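Local coordinates for hypothetical protein (Pseudomonas aeruginosa, PDB 2H9F) that probably acts as a methylaconitate isomerase of the PrpF family, at residues L177-P182 and A375-S380; I325-A330 and V359-S364. All coordinates share one frame; numbering follows the deposited sequence.

Along the chain, strand 175-180 comes first, followed by helix 319-330 and then strands 355-366 and 369-386. Contact 1 joins the first of these to the last and so closes a loop of 192 residues between its segments. Contact 2 lies wholly within that span, closing a shorter loop of 28 residues between 325-330 and 359-364. The centres of the two contacts are about 11 Å apart, and their segments touch where Ile376 N lies 2.9 Å from Gly360 O, a probable hydrogen bond. Strand 369-386 thus borders both strand 175-180 and strand 355-366, tying the helix-backed sheet of contact 2 to strands from the earlier half of the chain.

Contact 1. Residues L177-P182 and A375-S380; sequences LEFLDP and AIMSRS
Phe179 and Met377, the latter modelled as selenomethionine, cross at about a right angle on one face of an antiparallel strand pair. The segment axes run at 160° to each other, and the fold is consistent with the diaminopimelate epimerase-like architecture of PrpF relatives, in which strands curl round a helix. The selenium lies 5.0 Å from the centroid of the Phe179 ring, an oblique Met-aromatic contact. The terminal methyl makes the nearer approach, CE of Met377 standing 3.8 Å from CE1 of Phe179. Two torsions produce this: CG of Met377 sits between its backbone N and carbonyl carbon (chi1 61°), and the chain bends again at chi3, turning CE back to the ring. Ala375 O lies in the ring plane at its edge; on the same side of the sheet as the ring, Ala375 CB is 4.2 Å from Phe179 CB.

Four backbone hydrogen bonds fix the register through the pairs Leu177–Met377 and Phe179–Ala375. The straightest runs from Leu177 N to Met377 O, 2.8 Å long with 175° at the hydrogen. Between these pairs, Glu178 and Ile376 form a non-hydrogen-bonded pair whose side chains lie on the other face, where Ile376 CG2 comes 3.7 Å from Leu177 O. Back on the face of Phe179 and Met377, Leu177 and Arg379 both touch Thr110 of helix 106-118. Leu177 CD1 meets the aliphatic part of the arginine at CD, 4.2 Å away. Beyond it the guanidinium of Arg379 presents one face to Met377, whose SE stands 3.3 Å above the plane, offset toward the rim.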
loop_
_atom_site.group_PDB
_atom_site.type_symbol
_atom_site.label_atom_id
_atom_site.label_comp_id
_atom_site.label_asym_id
_atom_site.label_seq_id
_atom_site.Cartn_x
_atom_site.Cartn_y
_atom_site.Cartn_z
ATOM N N LEU A 177 3.607 -26.279 -4.960
ATOM C CA LEU A 177 2.636 -26.583 -3.940
ATOM C C LEU A 177 1.715 -27.674 -4.417
ATOM O O LEU A 177 1.319 -27.648 -5.581
ATOM C CB LEU A 177 1.774 -25.347 -3.630
ATOM C CG LEU A 177 2.445 -24.056 -3.127
ATOM C CD1 LEU A 177 1.435 -22.900 -3.149
ATOM C CD2 LEU A 177 3.061 -24.239 -1.726
ATOM N N GLU A 178 1.335 -28.589 -3.517
ATOM C CA GLU A 178 0.317 -29.593 -3.785
ATOM C C GLU A 178 -0.794 -29.462 -2.757
ATOM O O GLU A 178 -0.556 -29.641 -1.576
ATOM C CB GLU A 178 0.841 -31.045 -3.682
ATOM C CG GLU A 178 2.153 -31.290 -4.324
ATOM C CD GLU A 178 2.516 -32.783 -4.410
ATOM O OE1 GLU A 178 1.996 -33.600 -3.637
ATOM O OE2 GLU A 178 3.330 -33.123 -5.288
ATOM N N PHE A 179 -1.996 -29.171 -3.236
ATOM C CA PHE A 179 -3.170 -29.115 -2.404
ATOM C C PHE A 179 -3.857 -30.460 -2.487
ATOM O O PHE A 179 -4.375 -30.850 -3.534
ATOM C CB PHE A 179 -4.078 -27.993 -2.886
ATOM C CG PHE A 179 -3.486 -26.630 -2.706
ATOM C CD1 PHE A 179 -2.583 -26.133 -3.618
ATOM C CD2 PHE A 179 -3.796 -25.859 -1.600
ATOM C CE1 PHE A 179 -2.014 -24.877 -3.461
ATOM C CE2 PHE A 179 -3.235 -24.582 -1.431
ATOM C CZ PHE A 179 -2.340 -24.106 -2.370
ATOM N N LEU A 180 -3.841 -31.191 -1.382
ATOM C CA LEU A 180 -4.401 -32.520 -1.353
ATOM C C LEU A 180 -5.909 -32.466 -1.159
ATOM O O LEU A 180 -6.421 -31.686 -0.352
ATOM C CB LEU A 180 -3.770 -33.349 -0.237
ATOM C CG LEU A 180 -2.242 -33.480 -0.298
ATOM C CD1 LEU A 180 -1.756 -34.577 0.685
ATOM C CD2 LEU A 180 -1.721 -33.802 -1.681
ATOM N N ASP A 181 -6.613 -33.305 -1.910
ATOM C CA ASP A 181 -8.076 -33.454 -1.792
ATOM C C ASP A 181 -8.766 -32.104 -1.714
ATOM O O ASP A 181 -9.490 -31.839 -0.776
ATOM C CB ASP A 181 -8.462 -34.345 -0.589
ATOM C CG ASP A 181 -7.831 -35.777 -0.665
ATOM O OD1 ASP A 181 -7.805 -36.422 -1.764
ATOM O OD2 ASP A 181 -7.344 -36.254 0.399
ATOM N N PRO A 182 -8.542 -31.251 -2.719
ATOM C CA PRO A 182 -9.071 -29.893 -2.747
ATOM C C PRO A 182 -10.598 -29.824 -2.887
ATOM O O PRO A 182 -11.213 -30.730 -3.454
ATOM C CB PRO A 182 -8.370 -29.283 -3.982
ATOM C CG PRO A 182 -8.095 -30.433 -4.869
ATOM C CD PRO A 182 -7.783 -31.566 -3.945
ATOM N N ALA A 375 -4.336 -30.740 -6.484
ATOM C CA ALA A 375 -4.069 -29.581 -7.346
ATOM C C ALA A 375 -2.618 -29.167 -7.143
ATOM O O ALA A 375 -2.175 -28.985 -6.024
ATOM C CB ALA A 375 -4.975 -28.430 -7.000
ATOM N N ILE A 376 -1.899 -28.977 -8.226
ATOM C CA ILE A 376 -0.475 -28.686 -8.185
ATOM C C ILE A 376 -0.197 -27.401 -8.949
ATOM O O ILE A 376 -0.662 -27.209 -10.075
ATOM C CB ILE A 376 0.346 -29.861 -8.807
ATOM C CG1 ILE A 376 -0.010 -31.191 -8.116
ATOM C CG2 ILE A 376 1.863 -29.598 -8.681
ATOM C CD1 ILE A 376 0.480 -32.420 -8.812
HETATM N N MSE A 377 0.559 -26.502 -8.328
HETATM C CA MSE A 377 0.930 -25.225 -8.945
HETATM C C MSE A 377 2.244 -24.744 -8.378
HETATM O O MSE A 377 2.702 -25.252 -7.373
HETATM C CB MSE A 377 -0.149 -24.207 -8.680
HETATM C CG MSE A 377 -0.349 -23.945 -7.181
HETATM SE SE MSE A 377 -1.998 -22.997 -6.822
HETATM C CE MSE A 377 -3.263 -24.406 -7.029
ATOM N N SER A 378 2.868 -23.779 -9.042
ATOM C CA SER A 378 4.132 -23.236 -8.610
ATOM C C SER A 378 3.995 -21.769 -8.245
ATOM O O SER A 378 3.344 -20.971 -8.952
ATOM C CB SER A 378 5.160 -23.347 -9.735
ATOM O OG SER A 378 5.537 -24.699 -9.917
ATOM N N ARG A 379 4.625 -21.405 -7.140
ATOM C CA ARG A 379 4.682 -20.002 -6.709
ATOM C C ARG A 379 6.058 -19.723 -6.173
ATOM O O ARG A 379 6.997 -20.512 -6.398
ATOM C CB ARG A 379 3.571 -19.768 -5.678
ATOM C CG ARG A 379 2.214 -19.844 -6.348
ATOM C CD ARG A 379 1.085 -19.393 -5.518
ATOM N NE ARG A 379 -0.086 -19.334 -6.389
ATOM C CZ ARG A 379 -1.348 -19.619 -6.027
ATOM N NH1 ARG A 379 -1.670 -20.021 -4.777
ATOM N NH2 ARG A 379 -2.307 -19.515 -6.959
ATOM N N SER A 380 6.232 -18.563 -5.559
ATOM C CA SER A 380 7.513 -18.227 -4.959
ATOM C C SER A 380 7.216 -17.410 -3.733
ATOM O O SER A 380 6.141 -16.865 -3.629
ATOM C CB SER A 380 8.382 -17.432 -5.916
ATOM O OG SER A 380 7.866 -16.128 -6.136
#

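Contact 2. Residues I325-A330 and V359-S364; sequences IGTAAA and VGAEAS
Ile325 touches Val359 lightly, branch against branch, with CG2 of Ile325 4.4 Å from CG2 of Val359. Both side chains also rest on Phe350 of strand 347-352, so the pair belongs to a wider apolar patch.

At Gly326 the packing tightens. Val359 directs CG2 onto the bare helix backbone, 3.5 Å from Gly326 CA. The torsion that aims it there places CG2 between the valine's own N and carbonyl carbon, with CG1 beside the N (chi1 -65°). Here the helix and strand backbones are also near each other, Gly326 CA and Gly360 CA being 4.8 Å apart. Gly326 O takes part as well, since Ala361 CB lies 3.5 Å from it.

Thr327 presents its backbone to the same methyl: its CA is 3.7 Å from Ala361 CB. The hydroxyl is engaged within the helix, OG1 being hydrogen-bonded to Val323 O. This is a helix lying against one face of a sheet, its segment axis inclined 52° to that of the strand and 6.3 Å from it at closest approach. Such a helix enclosed by curled strands is consistent with the diaminopimelate epimerase-like fold of the PrpF family. Within the sheet, strand 355-366 pairs with strands 347-352 and 369-386, and Thr327 also touches Val372 of the latter.

Ala330, one turn after Gly326, sets its CB 3.5 Å from Ala361 O, with Ala361 CB a little farther at 3.8 Å. A water donates to Ala330 O and more weakly to Ala363 O, bridging the last residue of the segment to Ala363, whose side chain does not touch the helix segment.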
loop_
_atom_site.group_PDB
_atom_site.type_symbol
_atom_site.label_atom_id
_atom_site.label_comp_id
_atom_site.label_asym_id
_atom_site.label_seq_id
_atom_site.Cartn_x
_atom_site.Cartn_y
_atom_site.Cartn_z
ATOM N N ILE A 325 -8.000 -26.022 -15.718
ATOM C CA ILE A 325 -7.211 -26.484 -16.820
ATOM C C ILE A 325 -6.436 -27.705 -16.361
ATOM O O ILE A 325 -6.480 -28.739 -16.999
ATOM C CB ILE A 325 -6.209 -25.397 -17.322
ATOM C CG1 ILE A 325 -6.931 -24.216 -17.982
ATOM C CG2 ILE A 325 -5.175 -25.992 -18.300
ATOM C CD1 ILE A 325 -6.021 -22.996 -18.286
ATOM N N GLY A 326 -5.717 -27.576 -15.247
ATOM C CA GLY A 326 -4.856 -28.646 -14.760
ATOM C C GLY A 326 -5.688 -29.870 -14.485
ATOM O O GLY A 326 -5.317 -30.964 -14.832
ATOM N N THR A 327 -6.839 -29.676 -13.895
ATOM C CA THR A 327 -7.705 -30.798 -13.573
ATOM C C THR A 327 -8.216 -31.479 -14.862
ATOM O O THR A 327 -8.071 -32.681 -15.048
ATOM C CB THR A 327 -8.858 -30.364 -12.695
ATOM O OG1 THR A 327 -8.359 -29.604 -11.590
ATOM C CG2 THR A 327 -9.596 -31.548 -12.177
ATOM N N ALA A 328 -8.746 -30.688 -15.779
ATOM C CA ALA A 328 -9.252 -31.224 -17.020
ATOM C C ALA A 328 -8.136 -31.907 -17.832
ATOM O O ALA A 328 -8.353 -32.972 -18.464
ATOM C CB ALA A 328 -9.964 -30.115 -17.829
ATOM N N ALA A 329 -6.928 -31.330 -17.819
ATOM C CA ALA A 329 -5.840 -31.933 -18.542
ATOM C C ALA A 329 -5.536 -33.331 -18.007
ATOM O O ALA A 329 -5.241 -34.255 -18.774
ATOM C CB ALA A 329 -4.588 -31.054 -18.504
ATOM N N ALA A 330 -5.633 -33.496 -16.694
ATOM C CA ALA A 330 -5.278 -34.754 -16.043
ATOM C C ALA A 330 -6.302 -35.879 -16.289
ATOM O O ALA A 330 -5.981 -37.063 -16.117
ATOM C CB ALA A 330 -5.076 -34.529 -14.562
ATOM N N VAL A 359 0.822 -26.255 -14.598
ATOM C CA VAL A 359 -0.111 -26.695 -13.584
ATOM C C VAL A 359 -0.233 -28.219 -13.624
ATOM O O VAL A 359 0.201 -28.854 -14.578
ATOM C CB VAL A 359 -1.493 -26.045 -13.756
ATOM C CG1 VAL A 359 -1.406 -24.537 -13.531
ATOM C CG2 VAL A 359 -2.135 -26.409 -15.102
ATOM N N GLY A 360 -0.819 -28.794 -12.581
ATOM C CA GLY A 360 -0.948 -30.215 -12.500
ATOM C C GLY A 360 -2.106 -30.637 -11.655
ATOM O O GLY A 360 -2.656 -29.848 -10.881
ATOM N N ALA A 361 -2.475 -31.901 -11.814
ATOM C CA ALA A 361 -3.549 -32.483 -11.038
ATOM C C ALA A 361 -3.443 -33.989 -11.025
ATOM O O ALA A 361 -2.809 -34.596 -11.892
ATOM C CB ALA A 361 -4.860 -32.088 -11.599
ATOM N N GLU A 362 -4.061 -34.577 -10.019
ATOM C CA GLU A 362 -4.333 -36.006 -9.987
ATOM C C GLU A 362 -5.784 -36.201 -9.643
ATOM O O GLU A 362 -6.347 -35.439 -8.863
ATOM C CB GLU A 362 -3.486 -36.713 -8.950
ATOM C CG GLU A 362 -2.054 -36.886 -9.395
ATOM C CD GLU A 362 -1.246 -37.740 -8.407
ATOM O OE1 GLU A 362 -1.873 -38.495 -7.592
ATOM O OE2 GLU A 362 0.010 -37.624 -8.438
ATOM N N ALA A 363 -6.371 -37.221 -10.238
ATOM C CA ALA A 363 -7.792 -37.498 -10.127
ATOM C C ALA A 363 -8.013 -39.006 -10.230
ATOM O O ALA A 363 -7.193 -39.728 -10.817
ATOM C CB ALA A 363 -8.541 -36.760 -11.244
ATOM N N SER A 364 -9.066 -39.512 -9.612
ATOM C CA SER A 364 -9.356 -40.919 -9.739
ATOM C C SER A 364 -10.840 -41.153 -9.976
ATOM O O SER A 364 -11.672 -40.298 -9.685
ATOM C CB SER A 364 -8.844 -41.695 -8.535
ATOM O OG SER A 364 -9.726 -41.539 -7.467
HETATM O O HOH W 1 -6.663 -38.911 -14.025
#